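Local coordinates for protein BlEst2 (Bacillus licheniformis, PDB 6WPX) that probably hydrolyses ester bonds as an esterase or lipase whose C-terminal domain has an autoinhibitory effect, at residues A[293-304]-A[368-379]. Numbering follows the deposited sequence.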
# COMPACT_ATOMS: atom_id res chain seq x y z
N ARG A 293 3.60 -16.52 6.83
CA ARG A 293 3.14 -17.81 6.30
C ARG A 293 1.77 -17.61 5.68
O ARG A 293 1.11 -16.62 5.92
CB ARG A 293 3.15 -18.93 7.36
CG ARG A 293 4.56 -19.40 7.78
CD ARG A 293 5.29 -20.14 6.65
NE ARG A 293 6.63 -20.61 7.04
CZ ARG A 293 7.75 -19.92 6.87
NH1 ARG A 293 7.70 -18.68 6.40
NH2 ARG A 293 8.91 -20.43 7.23
N GLY A 294 1.37 -18.54 4.84
CA GLY A 294 0.08 -18.53 4.19
C GLY A 294 -0.30 -19.93 3.77
O GLY A 294 0.52 -20.84 3.78
N GLY A 295 -1.55 -20.11 3.39
CA GLY A 295 -2.03 -21.42 2.97
C GLY A 295 -3.52 -21.47 3.07
O GLY A 295 -4.20 -20.44 3.05
N GLU A 296 -4.03 -22.67 3.19
CA GLU A 296 -5.44 -22.96 3.34
C GLU A 296 -5.59 -23.81 4.57
O GLU A 296 -4.67 -24.55 4.95
CB GLU A 296 -5.96 -23.71 2.11
CG GLU A 296 -6.22 -22.77 0.94
CD GLU A 296 -6.59 -23.41 -0.39
OE1 GLU A 296 -6.36 -24.63 -0.56
OE2 GLU A 296 -7.09 -22.68 -1.27
N ASN A 297 -6.74 -23.67 5.23
CA ASN A 297 -7.05 -24.41 6.43
C ASN A 297 -8.50 -24.88 6.36
O ASN A 297 -9.42 -24.08 6.23
CB ASN A 297 -6.83 -23.53 7.66
CG ASN A 297 -7.22 -24.16 8.97
OD1 ASN A 297 -7.18 -25.38 9.13
ND2 ASN A 297 -7.56 -23.34 9.94
N HIS A 298 -8.70 -26.20 6.44
CA HIS A 298 -10.02 -26.81 6.40
C HIS A 298 -10.49 -27.26 7.79
O HIS A 298 -11.59 -27.80 7.91
CB HIS A 298 -10.02 -27.99 5.42
CG HIS A 298 -9.86 -27.58 3.99
ND1 HIS A 298 -8.62 -27.22 3.48
CD2 HIS A 298 -10.78 -27.48 3.00
CE1 HIS A 298 -8.83 -26.93 2.21
NE2 HIS A 298 -10.11 -27.08 1.87
N GLY A 299 -9.67 -27.04 8.82
CA GLY A 299 -9.99 -27.41 10.19
C GLY A 299 -9.07 -26.72 11.17
O GLY A 299 -9.27 -25.56 11.52
N LEU A 300 -8.03 -27.44 11.60
CA LEU A 300 -7.04 -26.90 12.50
C LEU A 300 -5.74 -26.66 11.73
O LEU A 300 -5.23 -27.57 11.06
CB LEU A 300 -6.78 -27.85 13.69
CG LEU A 300 -5.60 -27.48 14.61
CD1 LEU A 300 -5.87 -26.22 15.42
CD2 LEU A 300 -5.25 -28.64 15.53
N ARG A 301 -5.21 -25.43 11.82
CA ARG A 301 -3.92 -25.11 11.23
C ARG A 301 -3.09 -24.46 12.30
O ARG A 301 -3.51 -23.48 12.92
CB ARG A 301 -4.04 -24.17 10.01
CG ARG A 301 -2.68 -23.75 9.41
CD ARG A 301 -2.07 -24.90 8.65
NE ARG A 301 -0.91 -24.54 7.84
CZ ARG A 301 -0.88 -24.59 6.51
NH1 ARG A 301 -1.96 -24.93 5.82
NH2 ARG A 301 0.22 -24.25 5.86
N GLU A 302 -1.90 -25.00 12.50
CA GLU A 302 -0.96 -24.44 13.46
C GLU A 302 0.28 -24.00 12.72
O GLU A 302 0.73 -24.68 11.79
CB GLU A 302 -0.62 -25.43 14.57
CG GLU A 302 -1.84 -25.93 15.34
CD GLU A 302 -1.58 -26.71 16.62
OE1 GLU A 302 -2.34 -26.49 17.58
OE2 GLU A 302 -0.67 -27.58 16.65
N GLU A 303 0.83 -22.84 13.12
CA GLU A 303 2.06 -22.30 12.56
C GLU A 303 2.98 -21.91 13.68
O GLU A 303 2.63 -21.07 14.52
CB GLU A 303 1.80 -21.06 11.65
CG GLU A 303 1.18 -21.39 10.30
CD GLU A 303 2.01 -22.18 9.31
OE1 GLU A 303 1.43 -22.60 8.28
OE2 GLU A 303 3.22 -22.43 9.56
N GLU A 304 4.15 -22.53 13.73
CA GLU A 304 5.14 -22.20 14.74
C GLU A 304 5.96 -21.02 14.27
O GLU A 304 6.07 -20.78 13.07
CB GLU A 304 6.07 -23.39 15.02
CG GLU A 304 5.40 -24.52 15.78
CD GLU A 304 6.34 -25.64 16.18
OE1 GLU A 304 7.43 -25.77 15.58
OE2 GLU A 304 5.99 -26.40 17.11
N LYS A 368 3.42 -20.47 18.90
CA LYS A 368 2.59 -21.19 17.95
C LYS A 368 1.24 -20.53 17.86
O LYS A 368 0.60 -20.23 18.88
CB LYS A 368 2.47 -22.67 18.38
CG LYS A 368 1.58 -23.56 17.49
CD LYS A 368 1.66 -25.06 17.89
CE LYS A 368 1.05 -25.38 19.24
NZ LYS A 368 0.96 -26.86 19.46
N ILE A 369 0.80 -20.28 16.62
CA ILE A 369 -0.54 -19.75 16.37
C ILE A 369 -1.37 -20.94 15.92
O ILE A 369 -0.86 -21.84 15.25
CB ILE A 369 -0.58 -18.55 15.38
CG1 ILE A 369 -2.00 -17.86 15.42
CG2 ILE A 369 -0.24 -19.00 13.95
CD1 ILE A 369 -1.99 -16.42 15.28
N ALA A 370 -2.64 -20.94 16.28
CA ALA A 370 -3.56 -21.99 15.87
C ALA A 370 -4.86 -21.35 15.42
O ALA A 370 -5.38 -20.45 16.08
CB ALA A 370 -3.80 -22.99 17.01
N SER A 371 -5.37 -21.78 14.27
CA SER A 371 -6.66 -21.33 13.75
C SER A 371 -7.54 -22.55 13.59
O SER A 371 -7.16 -23.51 12.91
CB SER A 371 -6.50 -20.63 12.40
OG SER A 371 -7.75 -20.18 11.91
N SER A 372 -8.68 -22.55 14.28
CA SER A 372 -9.65 -23.64 14.21
C SER A 372 -10.87 -23.10 13.50
O SER A 372 -11.44 -22.10 13.93
CB SER A 372 -10.00 -24.16 15.61
OG SER A 372 -10.83 -25.31 15.54
N VAL A 373 -11.21 -23.70 12.37
CA VAL A 373 -12.33 -23.26 11.53
C VAL A 373 -13.33 -24.39 11.30
O VAL A 373 -12.94 -25.56 11.30
CB VAL A 373 -11.85 -22.63 10.19
CG1 VAL A 373 -11.10 -21.31 10.41
CG2 VAL A 373 -11.00 -23.60 9.38
N LYS A 374 -14.57 -24.03 11.02
CA LYS A 374 -15.67 -24.98 10.67
C LYS A 374 -15.90 -24.90 9.17
O LYS A 374 -16.36 -25.88 8.58
CB LYS A 374 -16.96 -24.59 11.39
N GLN A 375 -15.58 -23.73 8.61
CA GLN A 375 -15.68 -23.40 7.17
C GLN A 375 -14.25 -23.18 6.66
O GLN A 375 -13.47 -22.61 7.37
CB GLN A 375 -16.50 -22.13 7.06
CG GLN A 375 -16.46 -21.46 5.69
CD GLN A 375 -17.56 -20.44 5.58
OE1 GLN A 375 -18.74 -20.79 5.44
NE2 GLN A 375 -17.20 -19.16 5.63
N LYS A 376 -13.99 -23.64 5.44
CA LYS A 376 -12.71 -23.58 4.71
C LYS A 376 -12.18 -22.14 4.69
O LYS A 376 -12.96 -21.20 4.49
CB LYS A 376 -12.97 -24.13 3.31
CG LYS A 376 -11.76 -24.33 2.42
CD LYS A 376 -12.14 -24.80 1.04
CE LYS A 376 -13.25 -25.83 1.07
NZ LYS A 376 -13.94 -25.98 -0.24
N GLU A 377 -10.88 -21.98 4.94
CA GLU A 377 -10.31 -20.62 4.91
C GLU A 377 -8.97 -20.59 4.18
O GLU A 377 -8.31 -21.59 4.14
CB GLU A 377 -10.11 -20.06 6.33
CG GLU A 377 -8.91 -20.65 7.04
CD GLU A 377 -8.46 -19.94 8.29
OE1 GLU A 377 -8.87 -18.81 8.50
OE2 GLU A 377 -7.67 -20.52 9.02
N ALA A 378 -8.73 -19.50 3.48
CA ALA A 378 -7.38 -19.18 2.99
C ALA A 378 -6.83 -18.20 4.04
O ALA A 378 -7.59 -17.40 4.54
CB ALA A 378 -7.36 -18.59 1.61
N PHE A 379 -5.56 -18.34 4.38
CA PHE A 379 -5.01 -17.46 5.40
C PHE A 379 -3.69 -16.85 5.02
O PHE A 379 -2.99 -17.32 4.13
CB PHE A 379 -4.88 -18.22 6.75
CG PHE A 379 -3.73 -19.21 6.81
CD1 PHE A 379 -2.45 -18.80 7.20
CD2 PHE A 379 -3.91 -20.54 6.46
CE1 PHE A 379 -1.39 -19.70 7.24
CE2 PHE A 379 -2.85 -21.44 6.52
CZ PHE A 379 -1.60 -21.02 6.90
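Glu377 OE2 is gripped by two donors arriving from the same face of the carboxylate: Asn297 ND2 on the anti side at 3.0 Å and the Ser371 hydroxyl OG on the syn side at 2.9 Å. The other oxygen, OE1, goes to Ser320 and Trp318, which hold the carboxylate from the neighbouring strand 313-320. The chi1 of 176° swings the Asn297 amide away from its own backbone N and in between the two strand pairs. Asn297 ND2 also donates to Ser371 O at 3.0 Å, from above that carbonyl's plane, while Arg301 N reaches the same oxygen in plane; Asn297 OD1 accepts from Gly299 N, closing an Asx turn. With an alanine here, Glu377 OE2 and Ser371 O would probably both lose the amide donor, and the 297-299 turn its side-chain anchor. At the other pair of strands, the Phe379 ring lies flat against Gly294 and Gly295, with Gly295 N 3.5 Å above its centre. The ring's edge, at CZ, meets the guanidinium face of Arg301, the two planes 80° apart, and Glu303 OE1 holds Arg301 NE in a salt bridge at 3.1 Å. Trp318 stacks on Phe379. Two antiparallel ladders, 293-297 with 377-379 and 300-304 with 368-372, join edge strands to their neighbours in two separate sheets; Arg301, Ile369 and Ser371 of one pack on Trp318 of the other, consistent with a beta-sandwich.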